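Long-range contact in putative amidohydrolase (Unidentified, PDB 3FEQ), which probably acts as a zinc-dependent prolidase of the amidohydrolase superfamily, hydrolysing dipeptides that end in proline: residues Val168-Ile182 and Tyr209-Ala221. Sequence-based numbering, arbitrary orientation.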
loop_
_atom_site.group_PDB
_atom_site.type_symbol
_atom_site.label_atom_id
_atom_site.label_comp_id
_atom_site.label_asym_id
_atom_site.label_seq_id
_atom_site.Cartn_x
_atom_site.Cartn_y
_atom_site.Cartn_z
ATOM N N VAL C 168 9.003 -16.064 -8.309
ATOM C CA VAL C 168 7.680 -16.279 -7.754
ATOM C C VAL C 168 7.720 -17.553 -6.960
ATOM O O VAL C 168 8.343 -18.532 -7.363
ATOM C CB VAL C 168 6.586 -16.465 -8.828
ATOM C CG1 VAL C 168 5.995 -15.144 -9.230
ATOM C CG2 VAL C 168 7.109 -17.221 -10.024
ATOM N N ASP C 169 7.036 -17.526 -5.830
ATOM C CA ASP C 169 6.972 -18.657 -4.945
ATOM C C ASP C 169 5.511 -18.923 -4.651
ATOM O O ASP C 169 4.671 -18.006 -4.722
ATOM C CB ASP C 169 7.725 -18.349 -3.645
ATOM C CG ASP C 169 9.153 -17.880 -3.887
ATOM O OD1 ASP C 169 10.084 -18.722 -3.765
ATOM O OD2 ASP C 169 9.331 -16.673 -4.199
ATOM N N GLY C 170 5.208 -20.182 -4.351
ATOM C CA GLY C 170 3.899 -20.530 -3.846
ATOM C C GLY C 170 2.981 -21.018 -4.930
ATOM O O GLY C 170 3.128 -20.649 -6.094
ATOM N N VAL C 171 2.023 -21.849 -4.542
ATOM C CA VAL C 171 1.167 -22.514 -5.506
ATOM C C VAL C 171 0.292 -21.543 -6.251
ATOM O O VAL C 171 0.159 -21.641 -7.464
ATOM C CB VAL C 171 0.269 -23.550 -4.840
ATOM C CG1 VAL C 171 -0.810 -23.981 -5.792
ATOM C CG2 VAL C 171 1.101 -24.736 -4.374
ATOM N N GLU C 172 -0.321 -20.606 -5.540
ATOM C CA GLU C 172 -1.130 -19.620 -6.219
ATOM C C GLU C 172 -0.233 -18.661 -6.994
ATOM O O GLU C 172 -0.567 -18.251 -8.107
ATOM C CB GLU C 172 -2.039 -18.875 -5.243
ATOM C CG GLU C 172 -2.992 -19.783 -4.452
ATOM C CD GLU C 172 -4.036 -20.511 -5.320
ATOM O OE1 GLU C 172 -4.998 -21.070 -4.750
ATOM O OE2 GLU C 172 -3.909 -20.530 -6.567
ATOM N N GLY C 173 0.936 -18.377 -6.434
ATOM C CA GLY C 173 1.843 -17.423 -7.026
ATOM C C GLY C 173 2.256 -17.881 -8.399
ATOM O O GLY C 173 2.164 -17.109 -9.372
ATOM N N VAL C 174 2.660 -19.151 -8.489
ATOM C CA VAL C 174 3.110 -19.693 -9.761
ATOM C C VAL C 174 1.935 -19.783 -10.729
ATOM O O VAL C 174 2.073 -19.516 -11.937
ATOM C CB VAL C 174 3.854 -21.044 -9.622
ATOM C CG1 VAL C 174 5.153 -20.868 -8.849
ATOM C CG2 VAL C 174 2.980 -22.115 -8.977
ATOM N N ARG C 175 0.756 -20.046 -10.179
ATOM C CA ARG C 175 -0.421 -20.295 -11.012
ATOM C C ARG C 175 -0.731 -19.020 -11.753
ATOM O O ARG C 175 -0.837 -19.014 -12.978
ATOM C CB ARG C 175 -1.626 -20.675 -10.148
ATOM C CG ARG C 175 -2.349 -21.923 -10.613
ATOM C CD ARG C 175 -3.807 -21.911 -10.208
ATOM N NE ARG C 175 -4.057 -22.466 -8.879
ATOM C CZ ARG C 175 -3.980 -23.761 -8.566
ATOM N NH1 ARG C 175 -4.272 -24.169 -7.334
ATOM N NH2 ARG C 175 -3.588 -24.645 -9.466
ATOM N N LEU C 176 -0.868 -17.944 -10.976
ATOM C CA LEU C 176 -0.984 -16.602 -11.486
ATOM C C LEU C 176 0.156 -16.238 -12.440
ATOM O O LEU C 176 -0.102 -15.830 -13.576
ATOM C CB LEU C 176 -1.066 -15.615 -10.328
ATOM C CG LEU C 176 -1.277 -14.164 -10.735
ATOM C CD1 LEU C 176 -2.561 -14.017 -11.539
ATOM C CD2 LEU C 176 -1.318 -13.322 -9.492
ATOM N N ALA C 177 1.407 -16.457 -12.044
ATOM C CA ALA C 177 2.502 -16.157 -12.996
ATOM C C ALA C 177 2.400 -16.877 -14.344
ATOM O O ALA C 177 2.674 -16.273 -15.380
ATOM C CB ALA C 177 3.852 -16.363 -12.381
ATOM N N VAL C 178 2.007 -18.156 -14.340
ATOM C CA VAL C 178 1.798 -18.882 -15.596
ATOM C C VAL C 178 0.682 -18.224 -16.437
ATOM O O VAL C 178 0.895 -17.916 -17.604
ATOM C CB VAL C 178 1.510 -20.404 -15.373
ATOM C CG1 VAL C 178 1.137 -21.068 -16.661
ATOM C CG2 VAL C 178 2.717 -21.122 -14.835
ATOM N N ARG C 179 -0.493 -17.992 -15.852
ATOM C CA ARG C 179 -1.563 -17.282 -16.557
ATOM C C ARG C 179 -1.091 -15.914 -17.105
ATOM O O ARG C 179 -1.372 -15.570 -18.239
ATOM C CB ARG C 179 -2.794 -17.110 -15.656
ATOM C CG ARG C 179 -3.367 -18.413 -15.181
ATOM C CD ARG C 179 -4.614 -18.246 -14.344
ATOM N NE ARG C 179 -5.128 -19.538 -13.864
ATOM C CZ ARG C 179 -5.882 -19.705 -12.773
ATOM N NH1 ARG C 179 -6.250 -18.664 -12.030
ATOM N NH2 ARG C 179 -6.294 -20.921 -12.432
ATOM N N GLU C 180 -0.334 -15.164 -16.314
ATOM C CA GLU C 180 0.211 -13.897 -16.769
ATOM C C GLU C 180 1.074 -14.103 -17.989
ATOM O O GLU C 180 0.995 -13.327 -18.950
ATOM C CB GLU C 180 1.043 -13.220 -15.668
ATOM C CG GLU C 180 0.232 -12.567 -14.542
ATOM C CD GLU C 180 1.078 -12.219 -13.320
ATOM O OE1 GLU C 180 0.552 -11.556 -12.395
ATOM O OE2 GLU C 180 2.267 -12.607 -13.279
ATOM N N GLU C 181 1.908 -15.143 -17.946
ATOM C CA GLU C 181 2.919 -15.354 -18.988
ATOM C C GLU C 181 2.266 -15.780 -20.282
ATOM O O GLU C 181 2.606 -15.304 -21.354
ATOM C CB GLU C 181 3.973 -16.373 -18.558
ATOM C CG GLU C 181 5.038 -15.829 -17.577
ATOM C CD GLU C 181 5.565 -14.414 -17.893
ATOM O OE1 GLU C 181 5.881 -14.118 -19.066
ATOM O OE2 GLU C 181 5.717 -13.618 -16.937
ATOM N N ILE C 182 1.244 -16.603 -20.157
ATOM C CA ILE C 182 0.471 -17.025 -21.303
ATOM C C ILE C 182 -0.366 -15.895 -21.889
ATOM O O ILE C 182 -0.422 -15.739 -23.109
ATOM C CB ILE C 182 -0.362 -18.269 -20.956
ATOM C CG1 ILE C 182 0.498 -19.497 -21.184
ATOM C CG2 ILE C 182 -1.614 -18.364 -21.809
ATOM C CD1 ILE C 182 0.474 -20.466 -20.042
ATOM N N TYR C 209 11.681 -25.611 -6.077
ATOM C CA TYR C 209 10.216 -25.684 -6.192
ATOM C C TYR C 209 9.647 -26.951 -5.564
ATOM O O TYR C 209 10.147 -28.053 -5.780
ATOM C CB TYR C 209 9.725 -25.560 -7.643
ATOM C CG TYR C 209 9.550 -24.147 -8.121
ATOM C CD1 TYR C 209 10.150 -23.709 -9.294
ATOM C CD2 TYR C 209 8.796 -23.230 -7.390
ATOM C CE1 TYR C 209 10.000 -22.380 -9.745
ATOM C CE2 TYR C 209 8.633 -21.911 -7.828
ATOM C CZ TYR C 209 9.240 -21.493 -9.002
ATOM O OH TYR C 209 9.082 -20.193 -9.427
ATOM N N SER C 210 8.576 -26.791 -4.808
ATOM C CA SER C 210 7.864 -27.932 -4.279
ATOM C C SER C 210 7.117 -28.649 -5.406
ATOM O O SER C 210 6.839 -28.054 -6.450
ATOM C CB SER C 210 6.882 -27.454 -3.234
ATOM O OG SER C 210 5.873 -26.697 -3.866
ATOM N N GLU C 211 6.802 -29.924 -5.191
ATOM C CA GLU C 211 6.072 -30.714 -6.175
ATOM C C GLU C 211 4.703 -30.121 -6.425
ATOM O O GLU C 211 4.210 -30.155 -7.552
ATOM C CB GLU C 211 5.925 -32.173 -5.736
ATOM C CG GLU C 211 7.252 -32.918 -5.524
ATOM C CD GLU C 211 7.112 -34.450 -5.556
ATOM O OE1 GLU C 211 8.145 -35.150 -5.498
ATOM O OE2 GLU C 211 5.975 -34.957 -5.633
ATOM N N ASP C 212 4.100 -29.555 -5.380
ATOM C CA ASP C 212 2.845 -28.818 -5.526
ATOM C C ASP C 212 2.966 -27.646 -6.483
ATOM O O ASP C 212 2.119 -27.470 -7.355
ATOM C CB ASP C 212 2.359 -28.318 -4.179
ATOM C CG ASP C 212 1.744 -29.416 -3.355
ATOM O OD1 ASP C 212 1.367 -30.451 -3.949
ATOM O OD2 ASP C 212 1.652 -29.258 -2.120
ATOM N N GLU C 213 4.033 -26.865 -6.330
ATOM C CA GLU C 213 4.284 -25.763 -7.233
ATOM C C GLU C 213 4.458 -26.235 -8.676
ATOM O O GLU C 213 3.695 -25.841 -9.565
ATOM C CB GLU C 213 5.461 -24.915 -6.747
ATOM C CG GLU C 213 5.104 -23.987 -5.569
ATOM C CD GLU C 213 6.319 -23.578 -4.754
ATOM O OE1 GLU C 213 6.465 -22.376 -4.453
ATOM O OE2 GLU C 213 7.161 -24.447 -4.452
ATOM N N ILE C 214 5.402 -27.138 -8.901
ATOM C CA ILE C 214 5.632 -27.657 -10.251
ATOM C C ILE C 214 4.359 -28.191 -10.897
ATOM O O ILE C 214 4.063 -27.908 -12.055
ATOM C CB ILE C 214 6.708 -28.762 -10.254
ATOM C CG1 ILE C 214 8.016 -28.210 -9.685
ATOM C CG2 ILE C 214 6.942 -29.277 -11.667
ATOM C CD1 ILE C 214 9.191 -29.174 -9.761
ATOM N N ARG C 215 3.609 -28.980 -10.144
ATOM C CA ARG C 215 2.431 -29.600 -10.700
ATOM C C ARG C 215 1.347 -28.565 -11.021
ATOM O O ARG C 215 0.697 -28.668 -12.054
ATOM C CB ARG C 215 1.925 -30.702 -9.779
ATOM C CG ARG C 215 1.249 -31.828 -10.502
ATOM C CD ARG C 215 0.680 -32.809 -9.491
ATOM N NE ARG C 215 1.580 -32.965 -8.354
ATOM C CZ ARG C 215 2.510 -33.910 -8.255
ATOM N NH1 ARG C 215 2.645 -34.816 -9.216
ATOM N NH2 ARG C 215 3.295 -33.956 -7.183
ATOM N N ALA C 216 1.211 -27.530 -10.192
ATOM C CA ALA C 216 0.315 -26.404 -10.527
ATOM C C ALA C 216 0.723 -25.719 -11.840
ATOM O O ALA C 216 -0.113 -25.504 -12.713
ATOM C CB ALA C 216 0.235 -25.402 -9.383
ATOM N N ILE C 217 2.028 -25.494 -12.002
ATOM C CA ILE C 217 2.633 -24.917 -13.219
ATOM C C ILE C 217 2.333 -25.716 -14.471
ATOM O O ILE C 217 1.996 -25.154 -15.517
ATOM C CB ILE C 217 4.189 -24.841 -13.082
ATOM C CG1 ILE C 217 4.598 -23.834 -12.023
ATOM C CG2 ILE C 217 4.857 -24.514 -14.394
ATOM C CD1 ILE C 217 5.997 -24.037 -11.565
ATOM N N VAL C 218 2.473 -27.033 -14.359
ATOM C CA VAL C 218 2.245 -27.952 -15.472
ATOM C C VAL C 218 0.783 -27.868 -15.876
ATOM O O VAL C 218 0.473 -27.673 -17.041
ATOM C CB VAL C 218 2.619 -29.407 -15.068
ATOM C CG1 VAL C 218 2.028 -30.397 -16.016
ATOM C CG2 VAL C 218 4.139 -29.592 -15.015
ATOM N N ASP C 219 -0.109 -27.929 -14.894
ATOM C CA ASP C 219 -1.545 -27.841 -15.157
ATOM C C ASP C 219 -1.914 -26.575 -15.921
ATOM O O ASP C 219 -2.570 -26.641 -16.947
ATOM C CB ASP C 219 -2.361 -27.922 -13.862
ATOM C CG ASP C 219 -2.218 -29.268 -13.151
ATOM O OD1 ASP C 219 -1.666 -30.219 -13.750
ATOM O OD2 ASP C 219 -2.663 -29.372 -11.982
ATOM N N GLU C 220 -1.472 -25.424 -15.435
ATOM C CA GLU C 220 -1.819 -24.161 -16.071
ATOM C C GLU C 220 -1.288 -24.077 -17.496
ATOM O O GLU C 220 -1.978 -23.604 -18.411
ATOM C CB GLU C 220 -1.310 -23.002 -15.242
ATOM C CG GLU C 220 -1.993 -22.900 -13.906
ATOM C CD GLU C 220 -3.491 -22.738 -14.039
ATOM O OE1 GLU C 220 -3.938 -21.874 -14.841
ATOM O OE2 GLU C 220 -4.213 -23.486 -13.343
ATOM N N ALA C 221 -0.089 -24.606 -17.700
ATOM C CA ALA C 221 0.438 -24.737 -19.049
ATOM C C ALA C 221 -0.418 -25.658 -19.934
ATOM O O ALA C 221 -0.681 -25.339 -21.101
ATOM C CB ALA C 221 1.869 -25.206 -19.000
#
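Glu220 reaches from helix 211-221 onto Val178, Arg175 and Arg179 of helix 171-182. Glu220 CB lies 3.4 Å from Val178 CG1. The next carbon, Glu220 CG, packs on the aliphatic part of Arg175, 3.5 Å from Arg175 CG. A bend at chi2 (-59°) then turns the carboxylate toward Arg179, whose NE donates to Glu220 OE1 at 2.8 Å. That oxygen lies near the guanidinium plane, yet the nitrogen reaches it from above the carboxylate, the two planes being 70° apart; the bond from NH2 to OE2 is weak. Arg179 also pairs with Glu213 and Asp169 of a neighbouring subunit, so the bridge borders a subunit interface.

The two helices run nearly parallel, 25° apart, and are successive outer helices of the amidohydrolase TIM barrel, with strand 189-192 between them in sequence. Val174 fills the middle of the seam: its CB sits 3.8 Å from Ile217 CG1, and its CG1 meets CE2 of the Tyr209 ring.

At the N-terminal ends, Tyr209 OH donates to Val168 O (2.8 Å). Glu213, extended beyond CG, takes the N-H of the N-cap residue Gly170 on the anti lone pair of OE1, while OE2 accepts from both N and OG of Ser210, its capping-box partner, and is also met by Arg179 of a neighbouring subunit.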